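Type 3 secretion system pilotin (Salmonella typhimurium, PDB 6XFJ) pilots the secretin InvG to its proper place in the outer membrane, takes part in building the type III secretion injectisome and is required for secretion of Sip virulence factors. Local coordinates at the interface of chains A and B. Coordinates in Å, arbitrary orientation; residue numbers count along the deposited sequence, not the author numbering. Chains: chain A/B, Type 3 secretion system pilotin.

Contact 1: the interface of chains A and B. Residues chain A 27, 30-31, 34, 41; chain B 8-9, 12.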
loop_
_atom_site.group_PDB
_atom_site.type_symbol
_atom_site.label_atom_id
_atom_site.label_comp_id
_atom_site.label_asym_id
_atom_site.label_seq_id
_atom_site.Cartn_x
_atom_site.Cartn_y
_atom_site.Cartn_z
ATOM N N LYS A 27 -1.555 0.152 7.727
ATOM C CA LYS A 27 -2.270 0.656 8.917
ATOM C C LYS A 27 -1.818 2.103 9.218
ATOM O O LYS A 27 -2.688 2.942 9.547
ATOM C CB LYS A 27 -2.097 -0.364 10.045
ATOM C CG LYS A 27 -3.006 -1.580 9.875
ATOM C CD LYS A 27 -2.804 -2.613 10.929
ATOM C CE LYS A 27 -3.599 -3.880 10.731
ATOM N NZ LYS A 27 -2.808 -4.881 9.972
ATOM N N ALA A 30 -3.368 4.531 6.683
ATOM C CA ALA A 30 -4.813 4.763 6.882
ATOM C C ALA A 30 -4.984 5.727 8.049
ATOM O O ALA A 30 -5.766 6.678 7.990
ATOM C CB ALA A 30 -5.554 3.468 7.107
ATOM N N LEU A 31 -4.197 5.504 9.102
ATOM C CA LEU A 31 -4.305 6.409 10.268
ATOM C C LEU A 31 -3.917 7.834 9.858
ATOM O O LEU A 31 -4.661 8.809 10.216
ATOM C CB LEU A 31 -3.391 5.889 11.395
ATOM C CG LEU A 31 -3.765 6.304 12.796
ATOM C CD1 LEU A 31 -4.997 5.540 13.269
ATOM C CD2 LEU A 31 -2.573 5.992 13.651
ATOM N N PHE A 34 -6.799 9.485 7.962
ATOM C CA PHE A 34 -7.939 9.899 8.800
ATOM C C PHE A 34 -7.557 11.082 9.701
ATOM O O PHE A 34 -8.351 12.044 9.830
ATOM C CB PHE A 34 -8.511 8.704 9.543
ATOM C CG PHE A 34 -9.330 7.874 8.591
ATOM C CD1 PHE A 34 -10.536 8.340 8.071
ATOM C CD2 PHE A 34 -8.859 6.667 8.125
ATOM C CE1 PHE A 34 -11.223 7.619 7.108
ATOM C CE2 PHE A 34 -9.569 5.938 7.219
ATOM C CZ PHE A 34 -10.747 6.414 6.753
ATOM N N MET A 41 -14.113 11.416 10.814
ATOM C CA MET A 41 -14.303 11.000 12.221
ATOM C C MET A 41 -15.436 11.811 12.868
ATOM O O MET A 41 -15.978 11.365 13.893
ATOM C CB MET A 41 -12.988 11.159 12.987
ATOM C CG MET A 41 -11.841 10.367 12.334
ATOM S SD MET A 41 -10.282 10.494 13.178
ATOM C CE MET A 41 -9.855 12.174 12.721
ATOM N N ALA B 8 -10.164 7.509 14.231
ATOM C CA ALA B 8 -9.142 7.195 13.204
ATOM C C ALA B 8 -8.754 5.719 13.326
ATOM O O ALA B 8 -8.563 5.069 12.285
ATOM C CB ALA B 8 -7.979 8.112 13.448
ATOM N N SER B 9 -8.587 5.222 14.559
ATOM C CA SER B 9 -8.263 3.784 14.790
ATOM C C SER B 9 -9.327 2.864 14.164
ATOM O O SER B 9 -8.930 1.881 13.466
ATOM C CB SER B 9 -8.073 3.503 16.257
ATOM O OG SER B 9 -7.916 2.103 16.485
ATOM N N SER B 12 -9.198 3.279 10.338
ATOM C CA SER B 12 -7.971 2.592 9.857
ATOM C C SER B 12 -8.265 1.090 9.788
ATOM O O SER B 12 -7.881 0.487 8.798
ATOM C CB SER B 12 -6.727 2.861 10.691
ATOM O OG SER B 12 -5.630 2.022 10.289
#

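Contact 2: the interface of chains A and B. Residues chain A 7-8, 11; chain B 34, 40-41, 47.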
loop_
_atom_site.group_PDB
_atom_site.type_symbol
_atom_site.label_atom_id
_atom_site.label_comp_id
_atom_site.label_asym_id
_atom_site.label_seq_id
_atom_site.Cartn_x
_atom_site.Cartn_y
_atom_site.Cartn_z
ATOM N N SER A 7 10.440 -18.880 -6.196
ATOM C CA SER A 7 9.206 -18.505 -6.956
ATOM C C SER A 7 8.831 -17.042 -6.697
ATOM O O SER A 7 9.164 -16.469 -5.628
ATOM C CB SER A 7 8.060 -19.407 -6.592
ATOM O OG SER A 7 7.502 -19.013 -5.344
ATOM N N ALA A 8 8.091 -16.462 -7.638
ATOM C CA ALA A 8 7.538 -15.104 -7.491
ATOM C C ALA A 8 6.623 -15.111 -6.272
ATOM O O ALA A 8 6.672 -14.130 -5.534
ATOM C CB ALA A 8 6.766 -14.704 -8.734
ATOM N N ASN A 11 8.763 -14.764 -2.929
ATOM C CA ASN A 11 9.336 -13.417 -2.753
ATOM C C ASN A 11 8.200 -12.444 -2.447
ATOM O O ASN A 11 8.390 -11.476 -1.652
ATOM C CB ASN A 11 10.108 -12.975 -3.999
ATOM C CG ASN A 11 11.437 -13.679 -4.134
ATOM O OD1 ASN A 11 11.790 -14.487 -3.298
ATOM N ND2 ASN A 11 12.212 -13.311 -5.124
ATOM N N PHE B 34 7.332 -8.972 -8.805
ATOM C CA PHE B 34 8.265 -10.115 -8.985
ATOM C C PHE B 34 8.069 -10.770 -10.349
ATOM O O PHE B 34 9.049 -11.137 -10.955
ATOM C CB PHE B 34 8.181 -11.074 -7.802
ATOM C CG PHE B 34 8.921 -10.497 -6.626
ATOM C CD1 PHE B 34 10.305 -10.383 -6.649
ATOM C CD2 PHE B 34 8.236 -9.976 -5.542
ATOM C CE1 PHE B 34 10.998 -9.815 -5.582
ATOM C CE2 PHE B 34 8.932 -9.375 -4.516
ATOM C CZ PHE B 34 10.292 -9.287 -4.548
ATOM N N TYR B 40 15.153 -11.625 -9.579
ATOM C CA TYR B 40 15.093 -11.815 -8.116
ATOM C C TYR B 40 14.724 -13.243 -7.716
ATOM O O TYR B 40 14.961 -13.594 -6.552
ATOM C CB TYR B 40 14.212 -10.750 -7.479
ATOM C CG TYR B 40 14.802 -9.391 -7.717
ATOM C CD1 TYR B 40 16.005 -9.051 -7.115
ATOM C CD2 TYR B 40 14.164 -8.434 -8.481
ATOM C CE1 TYR B 40 16.571 -7.811 -7.336
ATOM C CE2 TYR B 40 14.707 -7.170 -8.671
ATOM C CZ TYR B 40 15.937 -6.863 -8.121
ATOM O OH TYR B 40 16.487 -5.618 -8.335
ATOM N N MET B 41 14.182 -14.050 -8.621
ATOM C CA MET B 41 13.953 -15.488 -8.362
ATOM C C MET B 41 15.157 -16.309 -8.848
ATOM O O MET B 41 15.281 -17.453 -8.423
ATOM C CB MET B 41 12.673 -15.958 -9.050
ATOM C CG MET B 41 11.423 -15.481 -8.337
ATOM S SD MET B 41 10.872 -13.848 -8.843
ATOM C CE MET B 41 10.033 -14.336 -10.357
ATOM N N GLU B 47 18.131 -11.008 -4.447
ATOM C CA GLU B 47 16.913 -10.840 -3.628
ATOM C C GLU B 47 17.286 -10.304 -2.256
ATOM O O GLU B 47 16.571 -9.473 -1.731
ATOM C CB GLU B 47 16.145 -12.153 -3.531
ATOM C CG GLU B 47 14.889 -12.068 -2.695
ATOM C CD GLU B 47 13.818 -11.091 -3.210
ATOM O OE1 GLU B 47 14.004 -10.512 -4.273
ATOM O OE2 GLU B 47 12.767 -10.912 -2.524
#

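Contact 1: the interface of chains A and B
With OG of B:Ser12 swung away from its own backbone N (chi1 172°) and CG of A:Leu31 set likewise (chi1 -156°), the hydroxyl is sent to the carbonyl of A:Lys27 and the delta-methyl CD1 onto the start of helix B 8-22. The residues belong to the dimer of the InvH pilotin, here the C-terminal portion of the lipoprotein, in which the first helix of one chain (B 8-22) lies against helix A 25-36 of the other. The hydroxyl of B:Ser12 donates to the backbone carbonyl of A:Lys27, OG to O 3.2 Å; it arrives in the carbonyl plane on a lone pair, with a C=O...O angle of 121°. This carbonyl belongs to the helix backbone, so the bond does not depend on the lysine side chain. Next to it, the methyl of A:Ala30 packs on the serine backbone, CB to CA of B:Ser12 3.8 Å.

One turn earlier on the first helix, B:Ala8 packs among A:Leu31, A:Phe34 and A:Met41. CD1 of A:Leu31 lies 3.9 Å from CB of B:Ala8 and also reaches the CA of B:Ser9. A:Phe34 offers its CB to the same alanine methyl, at 4.0 Å, while its ring carbon CE2 lies 4.1 Å from the backbone N of B:Ser12. From helix A 39-42, A:Met41, extended at chi2, brings its thioether sulfur to the start of the partner helix, SD to CB of B:Ala8 3.3 Å.

Contact 2: the interface of chains A and B
The side-chain amide nitrogen of A:Asn11 points to the backbone carbonyl of B:Tyr40, ND2 to O 3.1 Å, in a weak hydrogen bond that is bent to 141° at the hydrogen. In this half of the InvH pilotin dimer, the first helix of chain A (8-22) inserts its N-terminal end among helices 25-36, 39-42 and 44-59 of chain B, and A:Asn11 is the residue that reaches into all three.

The carboxylate of B:Glu47 stacks on the flat amide, the two planes only 5° apart and the side chains approaching from opposite directions. CG of A:Asn11 lies 3.6 Å from CD of B:Glu47, while ND2 sits over the same carboxylate carbon, so this is a face-to-face contact and not a paired hydrogen bond. The bend of the glutamate at chi2 (62°) turns its carboxylate over the amide. The carboxylate may favour the amide flip that puts NH2 near it, ND2 lying 3.3 Å from CD of B:Glu47 and OD1 of A:Asn11 4.0 Å from the same carbon.

Closer to the helix backbone, the CB of A:Asn11 sits over the centre of the B:Phe34 ring, 3.5 Å from its centroid, in a CH-pi contact. Stacked carboxylate, aromatic face and carbonyl should limit how the asparagine can turn. Within chain B, CB of B:Tyr40 lies at the edge of the phenylalanine ring, in its plane, and probably helps to position the ring that receives the asparagine.

B:Met41 packs next to A:Asn11 and folds over the beginning of the helix. Its CG packs against the carbonyl carbon of A:Ser7 at 3.4 Å. The chain then bends at both chi2 and chi3, and the terminal methyl CE comes to rest 3.7 Å from CB of A:Ala8.

The C-alpha centres of contact 1 and contact 2 are about 32 Å apart, near opposite ends of the two-fold symmetric dimer. Each uses the N-terminal part of helix 8-22 from one chain and helices 25-36 and 39-42 from the other, with the chains exchanged; Ala8, Phe34 and Met41 take part in both. Contact 2 also involves helix 44-59. The backbone arrangement repeats, but Met41 adapts differently: extended at chi2 in contact 1, it is bent there in contact 2. The first helix of each chain packs on the other subunit, joining them at two distant points, which should restrain their relative rotation.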